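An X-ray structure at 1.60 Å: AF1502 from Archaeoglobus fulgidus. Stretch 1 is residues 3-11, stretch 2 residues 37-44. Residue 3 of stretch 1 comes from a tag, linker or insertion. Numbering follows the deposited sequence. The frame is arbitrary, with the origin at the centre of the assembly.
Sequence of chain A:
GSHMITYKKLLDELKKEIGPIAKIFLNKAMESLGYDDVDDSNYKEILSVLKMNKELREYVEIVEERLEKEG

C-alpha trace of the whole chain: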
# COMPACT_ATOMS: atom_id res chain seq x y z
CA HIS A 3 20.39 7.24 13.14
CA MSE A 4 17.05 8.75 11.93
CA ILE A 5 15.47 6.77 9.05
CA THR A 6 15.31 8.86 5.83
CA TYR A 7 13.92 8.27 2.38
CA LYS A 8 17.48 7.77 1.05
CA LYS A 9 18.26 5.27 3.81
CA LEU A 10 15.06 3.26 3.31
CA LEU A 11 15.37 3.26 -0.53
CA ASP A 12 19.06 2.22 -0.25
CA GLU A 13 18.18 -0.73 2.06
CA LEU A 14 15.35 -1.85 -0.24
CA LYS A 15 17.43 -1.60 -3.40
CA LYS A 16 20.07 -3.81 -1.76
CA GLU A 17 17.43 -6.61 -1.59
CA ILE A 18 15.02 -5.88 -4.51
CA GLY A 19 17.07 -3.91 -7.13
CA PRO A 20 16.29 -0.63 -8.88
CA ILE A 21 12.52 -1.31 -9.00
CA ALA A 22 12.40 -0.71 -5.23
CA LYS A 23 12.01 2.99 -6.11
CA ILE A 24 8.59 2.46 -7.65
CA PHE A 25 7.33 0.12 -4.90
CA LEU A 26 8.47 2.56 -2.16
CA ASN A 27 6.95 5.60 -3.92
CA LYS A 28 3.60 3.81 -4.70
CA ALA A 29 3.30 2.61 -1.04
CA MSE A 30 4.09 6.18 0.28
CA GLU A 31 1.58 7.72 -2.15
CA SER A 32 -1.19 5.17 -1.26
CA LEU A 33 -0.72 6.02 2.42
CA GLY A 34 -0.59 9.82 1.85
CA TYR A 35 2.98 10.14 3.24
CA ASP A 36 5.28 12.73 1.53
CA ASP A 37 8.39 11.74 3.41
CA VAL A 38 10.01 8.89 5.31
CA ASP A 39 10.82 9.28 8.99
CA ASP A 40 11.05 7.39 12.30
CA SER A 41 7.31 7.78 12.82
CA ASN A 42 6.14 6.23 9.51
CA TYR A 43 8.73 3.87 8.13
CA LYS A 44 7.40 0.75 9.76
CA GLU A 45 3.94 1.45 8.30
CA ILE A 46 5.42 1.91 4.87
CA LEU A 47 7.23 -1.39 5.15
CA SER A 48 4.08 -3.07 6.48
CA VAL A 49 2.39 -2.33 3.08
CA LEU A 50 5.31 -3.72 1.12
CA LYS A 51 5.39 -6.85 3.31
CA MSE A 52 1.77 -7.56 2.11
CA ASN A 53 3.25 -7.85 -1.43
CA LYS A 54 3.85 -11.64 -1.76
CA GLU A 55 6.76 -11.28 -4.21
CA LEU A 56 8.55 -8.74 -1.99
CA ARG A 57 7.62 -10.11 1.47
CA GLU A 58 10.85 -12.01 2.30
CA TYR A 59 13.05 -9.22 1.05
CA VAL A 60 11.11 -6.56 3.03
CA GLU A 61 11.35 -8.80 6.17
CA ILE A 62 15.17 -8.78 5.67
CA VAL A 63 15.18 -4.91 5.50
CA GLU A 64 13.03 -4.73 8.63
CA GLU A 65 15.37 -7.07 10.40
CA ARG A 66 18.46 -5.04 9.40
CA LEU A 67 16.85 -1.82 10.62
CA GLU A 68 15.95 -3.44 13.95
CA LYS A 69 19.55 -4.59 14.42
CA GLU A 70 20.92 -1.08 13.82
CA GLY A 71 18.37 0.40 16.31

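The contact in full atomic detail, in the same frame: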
# COMPACT_ATOMS: atom_id res chain seq x y z
N HIS A 3 21.20 8.50 13.07
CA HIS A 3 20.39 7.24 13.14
C HIS A 3 18.94 7.39 12.65
O HIS A 3 18.26 6.36 12.48
CB HIS A 3 20.35 6.68 14.56
CG HIS A 3 21.71 6.54 15.19
ND1 HIS A 3 22.63 5.61 14.76
CD2 HIS A 3 22.29 7.21 16.21
CE1 HIS A 3 23.73 5.71 15.49
NE2 HIS A 3 23.55 6.67 16.38
N MSE A 4 18.42 8.61 12.48
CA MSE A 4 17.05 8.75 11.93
C MSE A 4 16.88 8.08 10.57
O MSE A 4 17.77 8.20 9.72
CB MSE A 4 16.76 10.23 11.71
CG MSE A 4 16.44 10.92 13.04
SE MSE A 4 16.13 12.86 12.75
CE MSE A 4 15.81 12.91 10.80
N ILE A 5 15.76 7.39 10.34
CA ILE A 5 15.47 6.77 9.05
C ILE A 5 15.10 7.93 8.10
O ILE A 5 14.38 8.86 8.48
CB ILE A 5 14.35 5.70 9.15
CG1 ILE A 5 14.75 4.62 10.20
CG2 ILE A 5 14.12 4.97 7.81
CD1 ILE A 5 16.10 3.95 9.95
N THR A 6 15.63 7.89 6.88
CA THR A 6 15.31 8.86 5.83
C THR A 6 14.80 8.10 4.59
O THR A 6 14.95 6.87 4.44
CB THR A 6 16.55 9.67 5.46
OG1 THR A 6 17.54 8.76 4.94
CG2 THR A 6 17.09 10.43 6.63
N TYR A 7 14.21 8.85 3.65
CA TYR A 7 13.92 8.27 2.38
C TYR A 7 15.16 7.61 1.70
O TYR A 7 15.08 6.48 1.21
CB TYR A 7 13.31 9.33 1.45
CG TYR A 7 13.07 8.83 0.05
CD1 TYR A 7 14.05 8.99 -0.96
CD2 TYR A 7 11.88 8.34 -0.30
CE1 TYR A 7 13.80 8.54 -2.27
CE2 TYR A 7 11.63 7.80 -1.58
CZ TYR A 7 12.58 7.97 -2.57
OH TYR A 7 12.31 7.53 -3.83
N LYS A 8 16.28 8.31 1.67
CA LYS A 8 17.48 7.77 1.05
C LYS A 8 17.89 6.46 1.74
O LYS A 8 18.23 5.45 1.08
CB LYS A 8 18.62 8.76 1.10
CG LYS A 8 19.93 8.28 0.46
N LYS A 9 17.85 6.46 3.07
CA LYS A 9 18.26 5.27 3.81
C LYS A 9 17.32 4.07 3.47
O LYS A 9 17.80 2.95 3.17
CB LYS A 9 18.34 5.56 5.33
CG LYS A 9 18.47 4.33 6.19
CD LYS A 9 19.87 3.79 6.12
CE LYS A 9 20.16 2.92 7.33
NZ LYS A 9 21.35 2.05 7.11
N LEU A 10 15.99 4.29 3.47
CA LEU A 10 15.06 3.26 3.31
C LEU A 10 15.15 2.75 1.84
O LEU A 10 15.16 1.54 1.61
CB LEU A 10 13.68 3.77 3.73
CG LEU A 10 12.61 2.73 3.61
CD1 LEU A 10 12.97 1.58 4.56
CD2 LEU A 10 11.24 3.27 3.92
N LEU A 11 15.23 3.67 0.85
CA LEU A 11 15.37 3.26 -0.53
C LEU A 11 16.68 2.49 -0.72
O LEU A 11 16.69 1.46 -1.41
CB LEU A 11 15.37 4.49 -1.41
CG LEU A 11 15.59 4.19 -2.89
CD1 LEU A 11 14.54 3.24 -3.41
CD2 LEU A 11 15.59 5.53 -3.65
N ASP A 37 7.01 11.99 3.06
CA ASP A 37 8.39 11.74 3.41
C ASP A 37 8.50 10.43 4.19
O ASP A 37 7.48 9.77 4.44
CB ASP A 37 8.97 12.94 4.17
CG ASP A 37 8.43 13.10 5.59
OD1 ASP A 37 7.50 12.35 5.97
OD2 ASP A 37 8.94 14.00 6.34
N VAL A 38 9.72 10.07 4.51
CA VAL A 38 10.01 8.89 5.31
C VAL A 38 10.69 9.38 6.57
O VAL A 38 11.66 10.16 6.51
CB VAL A 38 10.94 7.87 4.57
CG1 VAL A 38 11.23 6.69 5.47
CG2 VAL A 38 10.26 7.40 3.31
N ASP A 39 10.20 8.92 7.73
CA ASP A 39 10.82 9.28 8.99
C ASP A 39 10.61 8.19 10.05
O ASP A 39 10.06 7.13 9.73
CB ASP A 39 10.31 10.63 9.51
CG ASP A 39 8.80 10.66 9.74
OD1 ASP A 39 8.14 9.62 9.99
OD2 ASP A 39 8.23 11.77 9.66
N ASP A 40 11.17 8.42 11.25
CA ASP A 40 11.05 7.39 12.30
C ASP A 40 9.60 7.04 12.62
O ASP A 40 9.28 5.90 13.01
CB ASP A 40 11.75 7.81 13.55
CG ASP A 40 13.28 7.81 13.43
OD1 ASP A 40 13.82 7.07 12.56
OD2 ASP A 40 13.88 8.54 14.29
N SER A 41 8.71 8.01 12.45
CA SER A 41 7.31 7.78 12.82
C SER A 41 6.55 6.93 11.83
O SER A 41 5.56 6.32 12.24
CB SER A 41 6.52 9.09 12.98
OG SER A 41 7.00 9.95 14.01
N ASN A 42 6.97 6.87 10.55
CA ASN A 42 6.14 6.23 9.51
C ASN A 42 6.78 5.11 8.76
O ASN A 42 6.12 4.42 7.95
CB ASN A 42 5.56 7.30 8.55
CG ASN A 42 6.61 7.92 7.64
OD1 ASN A 42 7.73 7.44 7.50
ND2 ASN A 42 6.22 8.98 6.96
N TYR A 43 8.10 4.87 8.95
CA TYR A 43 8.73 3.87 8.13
C TYR A 43 8.22 2.45 8.32
O TYR A 43 8.18 1.70 7.36
CB TYR A 43 10.28 3.89 8.25
CG TYR A 43 10.89 3.26 9.48
CD1 TYR A 43 10.81 3.89 10.65
CD2 TYR A 43 11.50 2.01 9.41
CE1 TYR A 43 11.37 3.40 11.81
CE2 TYR A 43 12.12 1.48 10.56
CZ TYR A 43 12.04 2.20 11.76
OH TYR A 43 12.54 1.74 12.97
N LYS A 44 7.80 2.11 9.53
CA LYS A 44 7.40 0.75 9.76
C LYS A 44 6.06 0.52 9.05
O LYS A 44 5.84 -0.56 8.49
CB LYS A 44 7.32 0.45 11.22
CG LYS A 44 8.72 0.31 11.84
CD LYS A 44 8.67 -0.35 13.19
CE LYS A 44 10.08 -0.38 13.81
NZ LYS A 44 10.23 -1.12 15.07

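Short segments far apart in sequence often pack through a small apolar core fastened at its margin by one well-aimed polar bond, and AF1502 offers a compact example. At the centre lies V38, buried, its CB pointing toward stretch 1. V38 CG1 sits 3.8 Å from L10 CD2 and 4.1 Å from I5 CG2; V38 CG2 lies 4.1 Å from Y7 CB, at the edge of the Y7 ring, and also borders L10. A compact beta-branched residue suits this place, because it fills the space among three side chains without needing length. L10 reaches it from the first helical turn, which T6 caps by accepting from K9 N at OG1 (3.0 Å).

Farther out, I5 CG1 lies over one face of the Y43 ring, 3.8 Å from the Y43 ring centroid and almost on the ring normal, a CH-pi contact for which a flat face and an aliphatic branch are well matched.

At the polar edge, D40 OD1 accepts from I5 N at 3.0 Å in a nearly linear hydrogen bond, the sole one between the stretches; the carboxylate thus satisfies a loop amide. The turn presenting D40 is itself braced: D39 N donates to N42 OD1 (2.9 Å), and N42 ND2 to D37 O (2.9 Å).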